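Local coordinates for protein HTP-2 (Caenorhabditis elegans, PDB 4TZM), which binds a closure-motif peptide of the axis protein HTP-3 through its HORMA domain, and probably serves in assembly of the meiotic chromosome axis, at residues A[103-114]-A[193-204]. Residues are numbered along the deposited sequence; the frame is centred on the assembly and turned at random.
Sequences GFLKEISLVVTE and FTANFRLKYTND
Strands 105-113 and 193-201 pair antiparallel in the main sheet of the HORMA domain, 105-113 lying between 123-133 and 193-201, whose other edge pairs with the bound HTP-3 closure motif. The backbone bonds include Ser-109 N to Arg-198 O at 2.8 Å. The register breaks at a classic beta bulge, where Lys-106 and Glu-107 both face Lys-200; Lys-106 N reaches Lys-200 O at 2.8 Å, while the bond from Glu-107 N is weak. On the face covered by helices 35-56 and 84-102, CG of Leu-110 lies anti to the backbone N (chi1 173°), which carries CD1 over the Phe-197 ring, 4.2 Å from its centroid, a CH-pi contact. On the reverse face Arg-198 runs extended across Val-111, whose CG1 sits 3.6 Å above the guanidinium plane. Arg-198 NE donates to a lone pair of Asn-196 OD1, 3.0 Å away and tilted from that plane; NH1 and NH2 bond Phe-220 O and Asp-118 O, and a water donating to Thr-113 OG1, itself bonded to His-115 O, accepts weakly from NH2. A leucine in place of Arg-198 would probably leave Asn-196 OD1 and both loop carbonyls without this donor. Buried, and held here by neutral oxygens, the guanidinium ties loops to a peptide-carrying strand.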
loop_
_atom_site.group_PDB
_atom_site.type_symbol
_atom_site.label_atom_id
_atom_site.label_comp_id
_atom_site.label_asym_id
_atom_site.label_seq_id
_atom_site.Cartn_x
_atom_site.Cartn_y
_atom_site.Cartn_z
ATOM N N GLY A 103 -14.542 0.680 4.674
ATOM C CA GLY A 103 -14.396 1.964 4.013
ATOM C C GLY A 103 -13.956 3.069 4.955
ATOM O O GLY A 103 -14.333 4.227 4.778
ATOM N N PHE A 104 -13.141 2.717 5.946
ATOM C CA PHE A 104 -12.804 3.644 7.023
ATOM C C PHE A 104 -11.368 4.156 6.960
ATOM O O PHE A 104 -11.005 5.082 7.688
ATOM C CB PHE A 104 -13.043 2.980 8.383
ATOM C CG PHE A 104 -14.489 2.686 8.673
ATOM C CD1 PHE A 104 -15.503 3.331 7.975
ATOM C CD2 PHE A 104 -14.836 1.769 9.652
ATOM C CE1 PHE A 104 -16.836 3.060 8.247
ATOM C CE2 PHE A 104 -16.165 1.493 9.929
ATOM C CZ PHE A 104 -17.166 2.139 9.226
ATOM N N LEU A 105 -10.555 3.559 6.096
ATOM C CA LEU A 105 -9.143 3.924 6.004
ATOM C C LEU A 105 -8.886 4.970 4.921
ATOM O O LEU A 105 -9.158 4.731 3.745
ATOM C CB LEU A 105 -8.287 2.685 5.734
ATOM C CG LEU A 105 -6.784 2.960 5.706
ATOM C CD1 LEU A 105 -6.296 3.335 7.097
ATOM C CD2 LEU A 105 -6.022 1.765 5.159
ATOM N N LYS A 106 -8.351 6.122 5.322
ATOM C CA LYS A 106 -8.033 7.204 4.390
ATOM C C LYS A 106 -6.616 7.068 3.823
ATOM O O LYS A 106 -6.408 7.134 2.607
ATOM C CB LYS A 106 -8.198 8.563 5.083
ATOM C CG LYS A 106 -7.706 9.762 4.279
ATOM C CD LYS A 106 -8.574 10.034 3.058
ATOM C CE LYS A 106 -8.126 11.299 2.329
ATOM N NZ LYS A 106 -6.698 11.239 1.896
ATOM N N GLU A 107 -5.651 6.863 4.711
ATOM C CA GLU A 107 -4.249 6.756 4.329
ATOM C C GLU A 107 -3.471 5.904 5.320
ATOM O O GLU A 107 -3.619 6.071 6.528
ATOM C CB GLU A 107 -3.607 8.143 4.246
ATOM C CG GLU A 107 -2.094 8.105 4.071
ATOM C CD GLU A 107 -1.451 9.481 4.075
ATOM O OE1 GLU A 107 -2.183 10.492 4.046
ATOM O OE2 GLU A 107 -0.205 9.549 4.108
ATOM N N ILE A 108 -2.646 4.988 4.822
ATOM C CA ILE A 108 -1.670 4.332 5.684
ATOM C C ILE A 108 -0.260 4.658 5.199
ATOM O O ILE A 108 0.050 4.533 4.011
ATOM C CB ILE A 108 -1.871 2.800 5.755
ATOM C CG1 ILE A 108 -0.737 2.167 6.565
ATOM C CG2 ILE A 108 -1.962 2.186 4.367
ATOM C CD1 ILE A 108 -0.915 0.695 6.845
ATOM N N SER A 109 0.587 5.101 6.122
ATOM C CA SER A 109 1.932 5.522 5.761
ATOM C C SER A 109 3.011 4.828 6.579
ATOM O O SER A 109 2.860 4.613 7.787
ATOM C CB SER A 109 2.070 7.039 5.912
ATOM O OG SER A 109 1.299 7.717 4.938
ATOM N N LEU A 110 4.089 4.463 5.895
ATOM C CA LEU A 110 5.309 4.027 6.551
ATOM C C LEU A 110 6.163 5.260 6.815
ATOM O O LEU A 110 6.638 5.903 5.879
ATOM C CB LEU A 110 6.066 3.016 5.693
ATOM C CG LEU A 110 7.444 2.639 6.232
ATOM C CD1 LEU A 110 7.335 2.193 7.681
ATOM C CD2 LEU A 110 8.084 1.555 5.385
ATOM N N VAL A 111 6.353 5.589 8.088
ATOM C CA VAL A 111 6.990 6.842 8.469
ATOM C C VAL A 111 8.340 6.628 9.147
ATOM O O VAL A 111 8.435 5.921 10.149
ATOM C CB VAL A 111 6.072 7.651 9.406
ATOM C CG1 VAL A 111 6.801 8.861 9.961
ATOM C CG2 VAL A 111 4.806 8.067 8.673
ATOM N N VAL A 112 9.381 7.245 8.596
ATOM C CA VAL A 112 10.720 7.122 9.159
ATOM C C VAL A 112 11.177 8.432 9.799
ATOM O O VAL A 112 11.151 9.489 9.169
ATOM C CB VAL A 112 11.741 6.693 8.093
ATOM C CG1 VAL A 112 13.108 6.482 8.724
ATOM C CG2 VAL A 112 11.271 5.423 7.397
ATOM N N THR A 113 11.583 8.349 11.062
ATOM C CA THR A 113 12.070 9.506 11.807
ATOM C C THR A 113 13.418 9.194 12.444
ATOM O O THR A 113 13.741 8.029 12.668
ATOM C CB THR A 113 11.088 9.933 12.914
ATOM O OG1 THR A 113 10.871 8.836 13.812
ATOM C CG2 THR A 113 9.757 10.369 12.320
ATOM N N GLU A 114 14.199 10.227 12.745
ATOM C CA GLU A 114 15.483 10.028 13.411
ATOM C C GLU A 114 15.284 9.613 14.870
ATOM O O GLU A 114 15.956 8.708 15.364
ATOM C CB GLU A 114 16.341 11.295 13.324
ATOM C CG GLU A 114 15.655 12.566 13.799
ATOM C CD GLU A 114 16.591 13.759 13.815
ATOM O OE1 GLU A 114 17.798 13.575 13.543
ATOM O OE2 GLU A 114 16.121 14.882 14.101
ATOM N N PHE A 193 17.553 5.525 12.981
ATOM C CA PHE A 193 16.206 5.963 12.641
ATOM C C PHE A 193 15.135 5.136 13.345
ATOM O O PHE A 193 15.399 4.033 13.825
ATOM C CB PHE A 193 15.986 5.913 11.122
ATOM C CG PHE A 193 16.183 4.549 10.516
ATOM C CD1 PHE A 193 15.164 3.605 10.539
ATOM C CD2 PHE A 193 17.380 4.219 9.904
ATOM C CE1 PHE A 193 15.346 2.352 9.977
ATOM C CE2 PHE A 193 17.568 2.970 9.338
ATOM C CZ PHE A 193 16.552 2.035 9.374
ATOM N N THR A 194 13.928 5.690 13.401
ATOM C CA THR A 194 12.757 4.982 13.900
ATOM C C THR A 194 11.733 4.834 12.780
ATOM O O THR A 194 11.296 5.829 12.203
ATOM C CB THR A 194 12.104 5.714 15.086
ATOM O OG1 THR A 194 13.025 5.774 16.180
ATOM C CG2 THR A 194 10.845 4.989 15.532
ATOM N N ALA A 195 11.360 3.597 12.463
ATOM C CA ALA A 195 10.349 3.355 11.439
ATOM C C ALA A 195 8.990 3.098 12.083
ATOM O O ALA A 195 8.890 2.358 13.059
ATOM C CB ALA A 195 10.753 2.189 10.550
ATOM N N ASN A 196 7.951 3.705 11.516
ATOM C CA ASN A 196 6.619 3.694 12.108
ATOM C C ASN A 196 5.518 3.518 11.060
ATOM O O ASN A 196 5.664 3.952 9.917
ATOM C CB ASN A 196 6.396 4.995 12.881
ATOM C CG ASN A 196 5.543 4.806 14.112
ATOM O OD1 ASN A 196 4.880 5.736 14.568
ATOM N ND2 ASN A 196 5.557 3.599 14.661
ATOM N N PHE A 197 4.428 2.866 11.452
ATOM C CA PHE A 197 3.220 2.814 10.635
ATOM C C PHE A 197 2.156 3.715 11.244
ATOM O O PHE A 197 1.756 3.526 12.391
ATOM C CB PHE A 197 2.695 1.385 10.516
ATOM C CG PHE A 197 3.392 0.569 9.468
ATOM C CD1 PHE A 197 3.162 0.806 8.123
ATOM C CD2 PHE A 197 4.274 -0.439 9.825
ATOM C CE1 PHE A 197 3.800 0.057 7.152
ATOM C CE2 PHE A 197 4.915 -1.192 8.858
ATOM C CZ PHE A 197 4.677 -0.943 7.521
ATOM N N ARG A 198 1.710 4.704 10.478
ATOM C CA ARG A 198 0.727 5.665 10.964
ATOM C C ARG A 198 -0.401 5.812 9.953
ATOM O O ARG A 198 -0.159 5.857 8.748
ATOM C CB ARG A 198 1.385 7.021 11.233
ATOM C CG ARG A 198 2.647 6.937 12.082
ATOM C CD ARG A 198 3.287 8.300 12.288
ATOM N NE ARG A 198 4.612 8.186 12.891
ATOM C CZ ARG A 198 5.357 9.221 13.263
ATOM N NH1 ARG A 198 4.909 10.459 13.101
ATOM N NH2 ARG A 198 6.552 9.019 13.801
ATOM N N LEU A 199 -1.636 5.885 10.437
ATOM C CA LEU A 199 -2.772 5.923 9.530
ATOM C C LEU A 199 -3.771 7.024 9.869
ATOM O O LEU A 199 -3.740 7.606 10.953
ATOM C CB LEU A 199 -3.466 4.552 9.493
ATOM C CG LEU A 199 -4.011 3.897 10.763
ATOM C CD1 LEU A 199 -5.373 4.452 11.139
ATOM C CD2 LEU A 199 -4.098 2.393 10.575
ATOM N N LYS A 200 -4.653 7.305 8.917
ATOM C CA LYS A 200 -5.677 8.316 9.090
ATOM C C LYS A 200 -7.038 7.717 8.777
ATOM O O LYS A 200 -7.238 7.140 7.710
ATOM C CB LYS A 200 -5.399 9.522 8.193
ATOM C CG LYS A 200 -6.442 10.622 8.254
ATOM C CD LYS A 200 -6.097 11.746 7.287
ATOM C CE LYS A 200 -7.138 12.854 7.315
ATOM N NZ LYS A 200 -6.843 13.897 6.294
ATOM N N TYR A 201 -7.965 7.840 9.719
ATOM C CA TYR A 201 -9.317 7.337 9.528
ATOM C C TYR A 201 -10.106 8.296 8.643
ATOM O O TYR A 201 -9.780 9.480 8.551
ATOM C CB TYR A 201 -10.022 7.155 10.873
ATOM C CG TYR A 201 -9.404 6.116 11.789
ATOM C CD1 TYR A 201 -8.378 6.451 12.666
ATOM C CD2 TYR A 201 -9.864 4.804 11.796
ATOM C CE1 TYR A 201 -7.820 5.508 13.514
ATOM C CE2 TYR A 201 -9.311 3.853 12.641
ATOM C CZ TYR A 201 -8.291 4.210 13.496
ATOM O OH TYR A 201 -7.742 3.264 14.336
ATOM N N THR A 202 -11.137 7.781 7.984
ATOM C CA THR A 202 -12.042 8.623 7.211
ATOM C C THR A 202 -13.049 9.299 8.139
ATOM O O THR A 202 -13.141 8.957 9.320
ATOM C CB THR A 202 -12.797 7.815 6.140
ATOM O OG1 THR A 202 -13.550 6.770 6.766
ATOM C CG2 THR A 202 -11.821 7.203 5.144
ATOM N N ASN A 203 -13.800 10.258 7.606
ATOM C CA ASN A 203 -14.818 10.960 8.386
ATOM C C ASN A 203 -15.985 10.045 8.741
ATOM O O ASN A 203 -16.651 10.237 9.760
ATOM C CB ASN A 203 -15.336 12.184 7.624
ATOM C CG ASN A 203 -14.222 13.102 7.158
ATOM O OD1 ASN A 203 -13.115 13.083 7.697
ATOM N ND2 ASN A 203 -14.512 13.918 6.151
ATOM N N ASP A 204 -16.224 9.049 7.891
ATOM C CA ASP A 204 -17.321 8.105 8.083
ATOM C C ASP A 204 -17.061 7.169 9.259
ATOM O O ASP A 204 -17.995 6.628 9.851
ATOM C CB ASP A 204 -17.549 7.278 6.812
ATOM C CG ASP A 204 -17.087 7.990 5.555
ATOM O OD1 ASP A 204 -16.853 9.216 5.608
ATOM O OD2 ASP A 204 -16.958 7.320 4.507
HETATM O O HOH W 1 8.733 7.257 13.401
#